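Local coordinates for protein beta-n-acetylhexosaminidase (Streptococcus pneumoniae, PDB 4AZI) that hydrolyses terminal beta-linked N-acetyl-D-hexosamine residues from the non-reducing ends of glycans, as a catalytic module of glycoside hydrolase family 20, at residues K20-N25 with A335-E340; M58-T61 with T66-S69; V126-L131 with E153-F158; Y280-Q285 with G290-K295. The protein carries 2 engineered substitutions. All blocks are in the same frame, centred on the assembly; numbering follows the deposited sequence. Where two conformers were deposited one is given.

How the contacts relate
Two pairs of neighbouring contacts lie at separate parts of one catalytic barrel. Contacts 1 and 4, both partly buried, involve strand ends and the loops that follow them, and they touch: L283 packs against K20, A335 and Y337, although the contact centres are about 15 Å apart. Contact 4 adds ligand hydrogen bonds to its ring packing, whereas contact 1 pairs two rings beside a multiply bonded lysine. Contacts 2 and 3 lie farther from the chain's centre, their own centres about 12 Å apart, and meet where I60 and Y67 pack on F158. Contact 2 is partly exposed and held mainly by backbone bonds and one serine hydroxyl; contact 3 is buried and essentially apolar across its interface.

Contact 1 (K20-N25 with A335-E340); sequences KYFTLN and AEYKEE
An edge-to-face ring pair and a lysine-to-carbonyl hydrogen bond join two loops at the seam of the barrel: K20-N25 leads from strand 10-16 into helix 24-37, and A335-E340 leads from strand 321-329 into helix 339-352. F22 presents its edge to a face of Y337, with ring planes at 65° and centroids 4.8 Å apart. Its CE2 lies over the middle of the Y337 ring, 3.7 Å from Y337 CD1 and almost as near the other ring carbons. On the opposite face of Y337 stands the backbone N of E339. Strands 10-16 and 321-329 are the first and last of the eight parallel strands of this TIM barrel, so the two loops meet where the sheet closes on itself. K20 runs extended until chi4 (65°) swings its ammonium toward A335. There NZ donates to A335 O at 2.9 Å, with a C=O...N angle of 156°, and CE passes 3.8 Å from Y337 CB. NZ of the buried K20 also bonds to P333 O and to a water, which in turn accepts from Y337 N at 3.1 Å. Nearby, a salt bridge between R29 and E339 links helices 24-37 and 339-352.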
loop_
_atom_site.group_PDB
_atom_site.type_symbol
_atom_site.label_atom_id
_atom_site.label_comp_id
_atom_site.label_asym_id
_atom_site.label_seq_id
_atom_site.Cartn_x
_atom_site.Cartn_y
_atom_site.Cartn_z
ATOM N N LYS A 20 12.427 -4.829 -1.656
ATOM C CA LYS A 20 13.211 -4.718 -2.888
ATOM C C LYS A 20 13.289 -3.272 -3.378
ATOM O O LYS A 20 12.308 -2.527 -3.294
ATOM C CB LYS A 20 12.600 -5.621 -3.959
ATOM C CG LYS A 20 13.408 -5.769 -5.240
ATOM C CD LYS A 20 12.727 -6.757 -6.179
ATOM C CE LYS A 20 13.372 -6.752 -7.563
ATOM N NZ LYS A 20 14.776 -7.230 -7.510
ATOM N N TYR A 21 14.457 -2.880 -3.891
ATOM C CA TYR A 21 14.642 -1.522 -4.410
ATOM C C TYR A 21 13.988 -1.366 -5.780
ATOM O O TYR A 21 14.156 -2.213 -6.661
ATOM C CB TYR A 21 16.130 -1.126 -4.455
ATOM C CG TYR A 21 16.378 0.291 -4.945
ATOM C CD1 TYR A 21 16.313 1.378 -4.070
ATOM C CD2 TYR A 21 16.672 0.543 -6.284
ATOM C CE1 TYR A 21 16.531 2.676 -4.520
ATOM C CE2 TYR A 21 16.891 1.837 -6.746
ATOM C CZ TYR A 21 16.819 2.899 -5.864
ATOM O OH TYR A 21 17.034 4.185 -6.330
ATOM N N PHE A 22 13.230 -0.287 -5.938
ATOM C CA PHE A 22 12.696 0.128 -7.233
ATOM C C PHE A 22 13.218 1.534 -7.511
ATOM O O PHE A 22 13.172 2.399 -6.634
ATOM C CB PHE A 22 11.158 0.156 -7.226
ATOM C CG PHE A 22 10.508 -1.199 -7.327
ATOM C CD1 PHE A 22 10.411 -2.028 -6.217
ATOM C CD2 PHE A 22 9.967 -1.641 -8.533
ATOM C CE1 PHE A 22 9.812 -3.278 -6.308
ATOM C CE2 PHE A 22 9.365 -2.892 -8.629
ATOM C CZ PHE A 22 9.287 -3.710 -7.510
ATOM N N THR A 23 13.715 1.777 -8.719
ATOM C CA THR A 23 14.185 3.118 -9.060
ATOM C C THR A 23 12.982 4.017 -9.267
ATOM O O THR A 23 11.893 3.536 -9.600
ATOM C CB THR A 23 15.020 3.147 -10.364
ATOM O OG1 THR A 23 14.159 2.905 -11.480
ATOM C CG2 THR A 23 16.133 2.112 -10.332
ATOM N N LEU A 24 13.178 5.319 -9.087
ATOM C CA LEU A 24 12.125 6.291 -9.366
ATOM C C LEU A 24 11.531 6.119 -10.769
ATOM O O LEU A 24 10.315 6.171 -10.928
ATOM C CB LEU A 24 12.612 7.731 -9.121
ATOM C CG LEU A 24 11.737 8.909 -9.570
ATOM C CD1 LEU A 24 10.400 8.955 -8.837
ATOM C CD2 LEU A 24 12.502 10.215 -9.398
ATOM N N ASN A 25 12.373 5.906 -11.780
ATOM C CA ASN A 25 11.864 5.676 -13.133
ATOM C C ASN A 25 10.994 4.426 -13.260
ATOM O O ASN A 25 10.024 4.423 -14.015
ATOM C CB ASN A 25 12.994 5.661 -14.167
ATOM C CG ASN A 25 13.484 7.058 -14.512
ATOM O OD1 ASN A 25 12.746 8.036 -14.383
ATOM N ND2 ASN A 25 14.737 7.162 -14.943
ATOM N N ALA A 335 14.946 -11.809 -6.773
ATOM C CA ALA A 335 14.238 -12.155 -8.004
ATOM C C ALA A 335 14.144 -10.936 -8.906
ATOM O O ALA A 335 13.981 -9.811 -8.431
ATOM C CB ALA A 335 12.854 -12.702 -7.700
ATOM N N GLU A 336 14.265 -11.169 -10.208
ATOM C CA GLU A 336 14.269 -10.094 -11.185
ATOM C C GLU A 336 12.871 -9.504 -11.337
ATOM O O GLU A 336 11.917 -10.230 -11.618
ATOM C CB GLU A 336 14.784 -10.607 -12.531
ATOM C CG GLU A 336 14.871 -9.541 -13.612
ATOM C CD GLU A 336 15.128 -10.116 -14.995
ATOM O OE1 GLU A 336 15.224 -11.355 -15.133
ATOM O OE2 GLU A 336 15.236 -9.321 -15.952
ATOM N N TYR A 337 12.748 -8.194 -11.131
ATOM C CA TYR A 337 11.491 -7.513 -11.406
ATOM C C TYR A 337 11.309 -7.420 -12.916
ATOM O O TYR A 337 12.103 -6.780 -13.609
ATOM C CB TYR A 337 11.438 -6.120 -10.751
ATOM C CG TYR A 337 10.333 -5.226 -11.290
ATOM C CD1 TYR A 337 8.989 -5.553 -11.105
ATOM C CD2 TYR A 337 10.633 -4.055 -11.984
ATOM C CE1 TYR A 337 7.976 -4.741 -11.595
ATOM C CE2 TYR A 337 9.626 -3.236 -12.481
ATOM C CZ TYR A 337 8.300 -3.583 -12.279
ATOM O OH TYR A 337 7.290 -2.793 -12.773
ATOM N N LYS A 338 10.274 -8.089 -13.412
ATOM C CA LYS A 338 9.922 -8.040 -14.822
ATOM C C LYS A 338 8.649 -7.227 -14.998
ATOM O O LYS A 338 7.536 -7.721 -14.814
ATOM C CB LYS A 338 9.768 -9.446 -15.403
ATOM C CG LYS A 338 11.089 -10.144 -15.683
ATOM C CD LYS A 338 10.847 -11.577 -16.124
ATOM C CE LYS A 338 12.050 -12.452 -15.830
ATOM N NZ LYS A 338 11.644 -13.876 -15.668
ATOM N N GLU A 339 8.851 -5.961 -15.341
ATOM C CA GLU A 339 7.793 -4.992 -15.570
ATOM C C GLU A 339 6.592 -5.559 -16.342
ATOM O O GLU A 339 5.437 -5.358 -15.948
ATOM C CB GLU A 339 8.405 -3.787 -16.283
ATOM C CG GLU A 339 7.421 -2.827 -16.909
ATOM C CD GLU A 339 8.118 -1.614 -17.478
ATOM O OE1 GLU A 339 8.542 -0.747 -16.682
ATOM O OE2 GLU A 339 8.267 -1.548 -18.716
ATOM N N GLU A 340 6.884 -6.280 -17.423
ATOM C CA GLU A 340 5.865 -6.875 -18.296
ATOM C C GLU A 340 4.920 -7.873 -17.599
ATOM O O GLU A 340 3.748 -7.973 -17.956
ATOM C CB GLU A 340 6.515 -7.504 -19.542
ATOM C CG GLU A 340 7.395 -8.730 -19.291
ATOM C CD GLU A 340 8.854 -8.417 -18.953
ATOM O OE1 GLU A 340 9.257 -7.226 -18.888
ATOM O OE2 GLU A 340 9.614 -9.391 -18.750
HETATM O O HOH W 1 15.365 -6.774 -10.333
#

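Contact 2 (M58-T61 with T66-S69); sequences MTIT and TYAS
A small antiparallel beta hairpin, made of strands 60-62 and 65-67, brings M58-T61 alongside T66-S69. I60 and Y67 form a hydrogen-bonded pair. I60 N donates to Y67 O at 3.0 Å, in the carbonyl plane, and Y67 N returns a bond to I60 O at 2.7 Å; with N-H...O angles of 171° and 173°, both are nearly straight. Next along the hairpin, T61 and T66 make a non-hydrogen-bonded pair whose CA atoms are 4.4 Å apart. Between the two backbones, CA-H...O contacts add to the pairing, one from T59 CA to Y67 O at 3.5 Å and one from T66 CA to I60 O at 3.3 Å.

The side chains of I60 and Y67 lie on the same face of the sheet. I60 CG2 stands anti to the backbone N, which leaves this branch 4.0 Å from Y67 CD1, while I60 O lies at the edge of the tyrosine ring, in its plane. That face is covered by helix 153-170, where F158 makes an edge-to-face pair with Y67.

Where the strand pairing ends, a side chain takes over. M58 N donates to S69 OG at 2.9 Å in a nearly straight bond; S69 OG, turned opposite its own backbone N (chi1 -179°), is thereby carried across to M58. Beside this bond T59 OG1 lies 3.5 Å from S69 CB, with D57 as its hydrogen-bonding partner. S69 opens helix 69-83, so reciprocal backbone bonds and one serine link together fasten a classic two-stranded beta hairpin running through the N-cap residue A68 into a helix.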
loop_
_atom_site.group_PDB
_atom_site.type_symbol
_atom_site.label_atom_id
_atom_site.label_comp_id
_atom_site.label_asym_id
_atom_site.label_seq_id
_atom_site.Cartn_x
_atom_site.Cartn_y
_atom_site.Cartn_z
ATOM N N MET A 58 16.521 13.301 9.222
ATOM C CA MET A 58 16.115 12.084 9.914
ATOM C C MET A 58 16.387 12.168 11.413
ATOM O O MET A 58 16.539 11.143 12.076
ATOM C CB MET A 58 16.819 10.863 9.300
ATOM C CG MET A 58 16.307 10.473 7.925
ATOM S SD MET A 58 14.578 9.953 7.924
ATOM C CE MET A 58 14.670 8.302 8.601
ATOM N N THR A 59 16.448 13.391 11.937
ATOM C CA THR A 59 16.661 13.619 13.365
ATOM C C THR A 59 15.460 13.092 14.142
ATOM O O THR A 59 14.317 13.392 13.803
ATOM C CB THR A 59 16.861 15.123 13.679
ATOM O OG1 THR A 59 17.979 15.628 12.944
ATOM C CG2 THR A 59 17.091 15.350 15.167
ATOM N N ILE A 60 15.733 12.316 15.188
ATOM C CA ILE A 60 14.686 11.728 16.017
ATOM C C ILE A 60 14.875 12.128 17.472
ATOM O O ILE A 60 15.982 12.051 18.008
ATOM C CB ILE A 60 14.668 10.174 15.897
ATOM C CG1 ILE A 60 14.320 9.712 14.473
ATOM C CG2 ILE A 60 13.727 9.547 16.920
ATOM C CD1 ILE A 60 12.987 10.193 13.940
ATOM N N THR A 61 13.788 12.556 18.106
ATOM C CA THR A 61 13.784 12.792 19.541
ATOM C C THR A 61 12.840 11.811 20.227
ATOM O O THR A 61 11.663 11.759 19.911
ATOM C CB THR A 61 13.361 14.232 19.866
ATOM O OG1 THR A 61 14.174 15.123 19.112
ATOM C CG2 THR A 61 13.545 14.536 21.349
ATOM N N THR A 66 18.180 12.915 21.758
ATOM C CA THR A 66 18.067 13.038 20.314
ATOM C C THR A 66 19.046 12.126 19.614
ATOM O O THR A 66 20.164 11.910 20.083
ATOM C CB THR A 66 18.286 14.478 19.808
ATOM O OG1 THR A 66 19.638 14.887 20.058
ATOM C CG2 THR A 66 17.326 15.416 20.489
ATOM N N TYR A 67 18.598 11.590 18.489
ATOM C CA TYR A 67 19.443 10.805 17.609
ATOM C C TYR A 67 19.615 11.665 16.371
ATOM O O TYR A 67 18.631 12.034 15.715
ATOM C CB TYR A 67 18.787 9.454 17.271
ATOM C CG TYR A 67 18.269 8.683 18.484
ATOM C CD1 TYR A 67 17.089 9.067 19.119
ATOM C CD2 TYR A 67 18.962 7.586 18.999
ATOM C CE1 TYR A 67 16.610 8.388 20.228
ATOM C CE2 TYR A 67 18.484 6.887 20.110
ATOM C CZ TYR A 67 17.309 7.300 20.719
ATOM O OH TYR A 67 16.801 6.639 21.819
ATOM N N ALA A 68 20.866 12.017 16.090
ATOM C CA ALA A 68 21.214 12.942 15.005
ATOM C C ALA A 68 20.877 12.368 13.634
ATOM O O ALA A 68 20.944 11.153 13.433
ATOM C CB ALA A 68 22.687 13.306 15.083
ATOM N N SER A 69 20.529 13.246 12.697
ATOM C CA SER A 69 20.118 12.831 11.351
ATOM C C SER A 69 21.088 11.883 10.641
ATOM O O SER A 69 20.652 10.876 10.100
ATOM C CB SER A 69 19.813 14.039 10.458
ATOM O OG SER A 69 19.402 13.623 9.159
#

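Contact 3 (V126-L131 with E153-F158); sequences VAMEKL and EEAMNF
The backbone N of L131, whose side chain packs on F158, is shared by two weak hydrogen bonds: one to A127 O at 3.0 Å and one to M128 O at 3.1 Å. This weak, shared donation comes where helix 122-130 finishes, since L131 is the first residue to leave helical backbone angles. Across the contact no hydrogen bond forms, and the work is done by sulfur, methyl and ring.

M128 buries the largest area of any residue in this contact. Its CG, anti to the carbonyl carbon (chi1 -76°), lies 3.6 Å from F158 CD2; the extended chi2 then carries SD on to A155, and the turn at chi3 (-78°) brings the methyl CE 4.0 Å from A155 CB. SD itself rests 3.8 Å from A155 CB and 3.5 Å from the backbone A155 O. The same sulfur lies 57° off the normal of the F158 ring, an oblique Met-aromatic contact. The M128 and F158 side chains run past each other in opposite directions.

L131 meets the far end of the ring, its CD1 being 3.6 Å from F158 CZ, and its side chain crosses that of F158 at about a right angle. P136 touches both M128 and A155, and A75 of helix 69-83 packs on L131. Helices 122-130 and 153-170 both fall between barrel strands 110-117 and 176-180, so this Met-aromatic packing belongs to the helical surround of a TIM barrel.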
loop_
_atom_site.group_PDB
_atom_site.type_symbol
_atom_site.label_atom_id
_atom_site.label_comp_id
_atom_site.label_asym_id
_atom_site.label_seq_id
_atom_site.Cartn_x
_atom_site.Cartn_y
_atom_site.Cartn_z
ATOM N N VAL A 126 17.615 -3.544 13.480
ATOM C CA VAL A 126 19.070 -3.436 13.406
ATOM C C VAL A 126 19.510 -1.972 13.513
ATOM O O VAL A 126 20.519 -1.661 14.162
ATOM C CB VAL A 126 19.602 -4.070 12.094
ATOM C CG1 VAL A 126 21.098 -3.841 11.930
ATOM C CG2 VAL A 126 19.276 -5.564 12.056
ATOM N N ALA A 127 18.755 -1.079 12.876
ATOM C CA ALA A 127 19.022 0.351 12.970
ATOM C C ALA A 127 19.003 0.802 14.430
ATOM O O ALA A 127 19.900 1.534 14.873
ATOM C CB ALA A 127 18.018 1.144 12.145
ATOM N N MET A 128 18.003 0.347 15.180
ATOM C CA MET A 128 17.893 0.713 16.590
ATOM C C MET A 128 19.094 0.204 17.408
ATOM O O MET A 128 19.604 0.926 18.262
ATOM C CB MET A 128 16.568 0.229 17.183
ATOM C CG MET A 128 15.357 1.070 16.769
ATOM S SD MET A 128 13.883 0.735 17.764
ATOM C CE MET A 128 13.340 -0.802 17.021
ATOM N N GLU A 129 19.556 -1.014 17.122
ATOM C CA GLU A 129 20.763 -1.565 17.770
ATOM C C GLU A 129 22.028 -0.779 17.422
ATOM O O GLU A 129 22.926 -0.636 18.254
ATOM C CB GLU A 129 20.971 -3.039 17.410
ATOM C CG GLU A 129 19.873 -3.975 17.892
ATOM C CD GLU A 129 20.154 -5.439 17.578
ATOM O OE1 GLU A 129 20.829 -5.729 16.566
ATOM O OE2 GLU A 129 19.696 -6.307 18.351
ATOM N N LYS A 130 22.107 -0.279 16.190
ATOM C CA LYS A 130 23.235 0.559 15.780
ATOM C C LYS A 130 23.196 1.915 16.492
ATOM O O LYS A 130 24.230 2.552 16.685
ATOM C CB LYS A 130 23.269 0.746 14.259
ATOM C CG LYS A 130 23.528 -0.514 13.449
ATOM C CD LYS A 130 24.941 -1.050 13.636
ATOM C CE LYS A 130 25.203 -2.223 12.702
ATOM N NZ LYS A 130 26.628 -2.665 12.749
ATOM N N LEU A 131 22.009 2.327 16.900
ATOM C CA LEU A 131 21.834 3.578 17.631
ATOM C C LEU A 131 21.851 3.384 19.149
ATOM O O LEU A 131 21.604 4.323 19.894
ATOM C CB LEU A 131 20.543 4.284 17.184
ATOM C CG LEU A 131 20.490 4.715 15.712
ATOM C CD1 LEU A 131 19.061 4.970 15.255
ATOM C CD2 LEU A 131 21.379 5.932 15.459
ATOM N N GLU A 153 9.828 -0.170 25.908
ATOM C CA GLU A 153 9.508 1.260 25.778
ATOM C C GLU A 153 10.505 2.059 24.934
ATOM O O GLU A 153 10.107 2.865 24.093
ATOM C CB GLU A 153 9.386 1.913 27.157
ATOM C CG GLU A 153 7.982 1.926 27.740
ATOM C CD GLU A 153 7.726 3.167 28.585
ATOM O OE1 GLU A 153 8.319 3.278 29.678
ATOM O OE2 GLU A 153 6.932 4.036 28.156
ATOM N N GLU A 154 11.795 1.846 25.174
ATOM C CA GLU A 154 12.850 2.536 24.426
ATOM C C GLU A 154 12.732 2.326 22.915
ATOM O O GLU A 154 12.839 3.279 22.140
ATOM C CB GLU A 154 14.215 2.074 24.915
ATOM C CG GLU A 154 15.404 2.735 24.235
ATOM C CD GLU A 154 16.708 2.352 24.904
ATOM O OE1 GLU A 154 16.897 1.152 25.199
ATOM O OE2 GLU A 154 17.535 3.249 25.147
ATOM N N ALA A 155 12.502 1.081 22.510
ATOM C CA ALA A 155 12.317 0.740 21.107
ATOM C C ALA A 155 11.005 1.309 20.552
ATOM O O ALA A 155 10.987 1.885 19.456
ATOM C CB ALA A 155 12.384 -0.769 20.910
ATOM N N MET A 156 9.929 1.130 21.318
ATOM C CA MET A 156 8.590 1.640 21.005
ATOM C C MET A 156 8.566 3.169 20.904
ATOM O O MET A 156 7.963 3.726 19.986
ATOM C CB MET A 156 7.588 1.195 22.083
ATOM C CG MET A 156 7.389 -0.310 22.181
ATOM S SD MET A 156 6.049 -0.901 21.137
ATOM C CE MET A 156 4.668 -0.692 22.258
ATOM N N ASN A 157 9.227 3.844 21.846
ATOM C CA ASN A 157 9.298 5.303 21.798
ATOM C C ASN A 157 10.038 5.754 20.555
ATOM O O ASN A 157 9.620 6.702 19.887
ATOM C CB ASN A 157 9.915 5.888 23.069
ATOM C CG ASN A 157 8.953 5.868 24.247
ATOM O OD1 ASN A 157 7.745 5.794 24.067
ATOM N ND2 ASN A 157 9.490 5.945 25.459
ATOM N N PHE A 158 11.106 5.042 20.216
ATOM C CA PHE A 158 11.863 5.370 19.011
ATOM C C PHE A 158 11.062 5.179 17.725
ATOM O O PHE A 158 10.984 6.088 16.896
ATOM C CB PHE A 158 13.152 4.571 18.917
ATOM C CG PHE A 158 14.020 5.006 17.786
ATOM C CD1 PHE A 158 14.900 6.066 17.948
ATOM C CD2 PHE A 158 13.924 4.387 16.544
ATOM C CE1 PHE A 158 15.688 6.489 16.896
ATOM C CE2 PHE A 158 14.707 4.805 15.488
ATOM C CZ PHE A 158 15.592 5.859 15.666
#

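Contact 4 (Y280-Q285 with G290-K295). Engineered in segment 290-295: W291 (natural residue Gly), Y292 (natural residue Gly). With OAN (O-(2-acetamido-2-deoxy D-glucopyranosylidene) amino-N-phenylcarbamate), chain C.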
loop_
_atom_site.group_PDB
_atom_site.type_symbol
_atom_site.label_atom_id
_atom_site.label_comp_id
_atom_site.label_asym_id
_atom_site.label_seq_id
_atom_site.Cartn_x
_atom_site.Cartn_y
_atom_site.Cartn_z
ATOM N N TYR A 280 -2.606 -11.715 -5.332
ATOM C CA TYR A 280 -1.186 -11.576 -4.961
ATOM C C TYR A 280 -0.258 -12.178 -6.029
ATOM O O TYR A 280 -0.553 -13.241 -6.575
ATOM C CB TYR A 280 -0.910 -12.282 -3.626
ATOM C CG TYR A 280 -1.256 -11.509 -2.362
ATOM C CD1 TYR A 280 -2.002 -10.327 -2.410
ATOM C CD2 TYR A 280 -0.848 -11.976 -1.114
ATOM C CE1 TYR A 280 -2.322 -9.627 -1.248
ATOM C CE2 TYR A 280 -1.162 -11.286 0.049
ATOM C CZ TYR A 280 -1.885 -10.107 -0.022
ATOM O OH TYR A 280 -2.191 -9.414 1.139
ATOM N N TYR A 281 0.856 -11.504 -6.307
ATOM C CA TYR A 281 1.946 -12.082 -7.112
ATOM C C TYR A 281 3.304 -11.790 -6.483
ATOM O O TYR A 281 3.621 -10.632 -6.212
ATOM C CB TYR A 281 1.940 -11.575 -8.558
ATOM C CG TYR A 281 3.163 -12.028 -9.350
ATOM C CD1 TYR A 281 3.468 -13.389 -9.486
ATOM C CD2 TYR A 281 4.028 -11.099 -9.941
ATOM C CE1 TYR A 281 4.588 -13.809 -10.190
ATOM C CE2 TYR A 281 5.153 -11.510 -10.654
ATOM C CZ TYR A 281 5.425 -12.870 -10.777
ATOM O OH TYR A 281 6.537 -13.296 -11.480
ATOM N N ILE A 282 4.087 -12.847 -6.258
ATOM C CA ILE A 282 5.456 -12.731 -5.750
ATOM C C ILE A 282 6.384 -12.803 -6.951
ATOM O O ILE A 282 6.315 -13.761 -7.731
ATOM C CB ILE A 282 5.795 -13.865 -4.741
ATOM C CG1 ILE A 282 4.915 -13.761 -3.481
ATOM C CG2 ILE A 282 7.271 -13.841 -4.359
ATOM C CD1 ILE A 282 4.841 -15.046 -2.669
ATOM N N LEU A 283 7.239 -11.792 -7.111
ATOM C CA LEU A 283 8.188 -11.751 -8.228
ATOM C C LEU A 283 8.950 -13.070 -8.343
ATOM O O LEU A 283 9.536 -13.545 -7.363
ATOM C CB LEU A 283 9.184 -10.593 -8.073
ATOM C CG LEU A 283 8.700 -9.147 -7.899
ATOM C CD1 LEU A 283 9.898 -8.199 -7.913
ATOM C CD2 LEU A 283 7.685 -8.739 -8.959
ATOM N N GLY A 284 8.914 -13.660 -9.537
ATOM C CA GLY A 284 9.628 -14.906 -9.826
ATOM C C GLY A 284 8.948 -16.187 -9.370
ATOM O O GLY A 284 9.476 -17.280 -9.592
ATOM N N GLN A 285 7.785 -16.060 -8.731
ATOM C CA GLN A 285 7.097 -17.202 -8.128
ATOM C C GLN A 285 6.403 -18.060 -9.181
ATOM O O GLN A 285 5.662 -17.556 -10.030
ATOM C CB GLN A 285 6.086 -16.739 -7.061
ATOM C CG GLN A 285 5.565 -17.837 -6.142
ATOM C CD GLN A 285 6.400 -18.010 -4.887
ATOM O OE1 GLN A 285 7.592 -17.702 -4.869
ATOM N NE2 GLN A 285 5.776 -18.508 -3.827
ATOM N N GLY A 290 5.022 -22.410 -4.381
ATOM C CA GLY A 290 3.907 -22.286 -3.436
ATOM C C GLY A 290 2.783 -21.392 -3.942
ATOM O O GLY A 290 2.437 -21.435 -5.121
ATOM N N TRP A 291 2.203 -20.590 -3.047
ATOM C CA TRP A 291 1.105 -19.689 -3.414
ATOM C C TRP A 291 1.592 -18.469 -4.158
ATOM O O TRP A 291 2.789 -18.161 -4.165
ATOM C CB TRP A 291 0.312 -19.250 -2.179
ATOM C CG TRP A 291 -0.185 -20.391 -1.327
ATOM C CD1 TRP A 291 0.480 -21.009 -0.275
ATOM C CD2 TRP A 291 -1.474 -21.102 -1.432
ATOM N NE1 TRP A 291 -0.277 -22.023 0.257
ATOM C CE2 TRP A 291 -1.460 -22.131 -0.388
ATOM C CE3 TRP A 291 -2.594 -20.989 -2.251
ATOM C CZ2 TRP A 291 -2.533 -22.993 -0.188
ATOM C CZ3 TRP A 291 -3.666 -21.872 -2.041
ATOM C CH2 TRP A 291 -3.632 -22.847 -1.034
ATOM N N TYR A 292 0.652 -17.770 -4.792
ATOM C CA TYR A 292 0.886 -16.432 -5.344
ATOM C C TYR A 292 1.820 -16.415 -6.555
ATOM O O TYR A 292 2.635 -15.501 -6.716
ATOM C CB TYR A 292 1.369 -15.472 -4.243
ATOM C CG TYR A 292 0.568 -15.547 -2.949
ATOM C CD1 TYR A 292 -0.827 -15.575 -2.965
ATOM C CD2 TYR A 292 1.210 -15.553 -1.708
ATOM C CE1 TYR A 292 -1.557 -15.623 -1.780
ATOM C CE2 TYR A 292 0.482 -15.605 -0.521
ATOM C CZ TYR A 292 -0.899 -15.637 -0.565
ATOM O OH TYR A 292 -1.616 -15.685 0.605
ATOM N N PHE A 293 1.701 -17.436 -7.398
ATOM C CA PHE A 293 2.436 -17.468 -8.668
ATOM C C PHE A 293 1.621 -16.746 -9.745
ATOM O O PHE A 293 0.419 -16.522 -9.562
ATOM C CB PHE A 293 2.834 -18.904 -9.069
ATOM C CG PHE A 293 1.678 -19.867 -9.185
ATOM C CD1 PHE A 293 1.173 -20.516 -8.059
ATOM C CD2 PHE A 293 1.119 -20.157 -10.429
ATOM C CE1 PHE A 293 0.118 -21.414 -8.171
ATOM C CE2 PHE A 293 0.065 -21.053 -10.542
ATOM C CZ PHE A 293 -0.435 -21.680 -9.414
ATOM N N LEU A 294 2.271 -16.378 -10.850
ATOM C CA LEU A 294 1.678 -15.462 -11.834
ATOM C C LEU A 294 0.405 -15.959 -12.517
ATOM O O LEU A 294 -0.603 -15.251 -12.553
ATOM C CB LEU A 294 2.716 -15.055 -12.890
ATOM C CG LEU A 294 2.287 -13.937 -13.843
ATOM C CD1 LEU A 294 1.886 -12.676 -13.076
ATOM C CD2 LEU A 294 3.397 -13.652 -14.845
ATOM N N LYS A 295 0.452 -17.176 -13.049
ATOM C CA LYS A 295 -0.661 -17.733 -13.816
ATOM C C LYS A 295 -1.992 -17.711 -13.048
ATOM O O LYS A 295 -3.034 -17.325 -13.588
ATOM C CB LYS A 295 -0.300 -19.149 -14.252
ATOM C CG LYS A 295 -1.152 -19.739 -15.364
ATOM C CD LYS A 295 -0.411 -20.870 -16.083
ATOM C CE LYS A 295 0.293 -21.838 -15.135
ATOM N NZ LYS A 295 -0.606 -22.478 -14.125
HETATM C CAH OAN C . -0.480 -8.536 4.438
HETATM C CAG OAN C . 0.334 -9.558 3.630
HETATM O OAN OAN C . -0.053 -9.919 2.527
HETATM N NAI OAN C . 1.444 -10.003 4.222
HETATM C CAB OAN C . 2.385 -10.976 3.629
HETATM C CAC OAN C . 3.360 -10.247 2.701
HETATM O OAJ OAN C . 4.421 -9.680 3.481
HETATM C CAD OAN C . 3.936 -11.190 1.656
HETATM O OAK OAN C . 4.845 -10.442 0.860
HETATM C CAE OAN C . 2.799 -11.727 0.774
HETATM C CAF OAN C . 3.236 -12.733 -0.296
HETATM O OAM OAN C . 3.733 -13.927 0.317
HETATM O OAL OAN C . 1.728 -12.336 1.544
HETATM C CAA OAN C . 1.657 -12.121 2.894
HETATM N NAY OAN C . 0.902 -12.949 3.584
HETATM O OAQ OAN C . 0.293 -13.939 2.871
HETATM C CAP OAN C . 0.100 -15.099 3.567
HETATM O OAR OAN C . -0.506 -16.033 3.040
HETATM N NAO OAN C . 0.602 -15.147 4.811
HETATM C CAS OAN C . 0.480 -16.177 5.662
HETATM C CAT OAN C . 0.003 -15.912 6.946
HETATM C CAU OAN C . -0.141 -16.942 7.875
HETATM C CAV OAN C . 0.189 -18.249 7.521
HETATM C CAW OAN C . 0.671 -18.526 6.234
HETATM C CAX OAN C . 0.820 -17.492 5.305
#
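Y280 and Y292 lie side by side and point the same way, with the edge of Y280 turned toward a face of Y292 at an interplanar angle of 60° and centroids 5.0 Å apart. The approach is close: Y280 CB is 3.4 Å from Y292 CD1. Y292 and W291 are engineered in place of glycines, and W291 CB covers the opposite face of the Y292 ring. At its edge, I282 CD1 comes within 3.8 Å of Y292 CD2. Both tyrosine hydroxyls end on the bound inhibitor OAN: Y280 OH donates to its acetamido oxygen OAN at 2.6 Å, and Y292 OH to its carbamate oxygen OAR at 2.7 Å.

Y281 faces L294, whose CD1 sits over the ring centre only 6° off the normal in a CH-pi contact. The backbones are tied by I282 N to Y292 O at 3.1 Å. Q285, bent at chi2 (91°), brings NE2 to W291 O at 3.0 Å, while its OE1 is held by R332.

D182, E183, R19 and D331 also bond the ligand. In this engineered protein Y292 adds to the wall that Y280 and I282 form, lining the ligand pocket at the C-terminal strand ends of a GH20 TIM barrel.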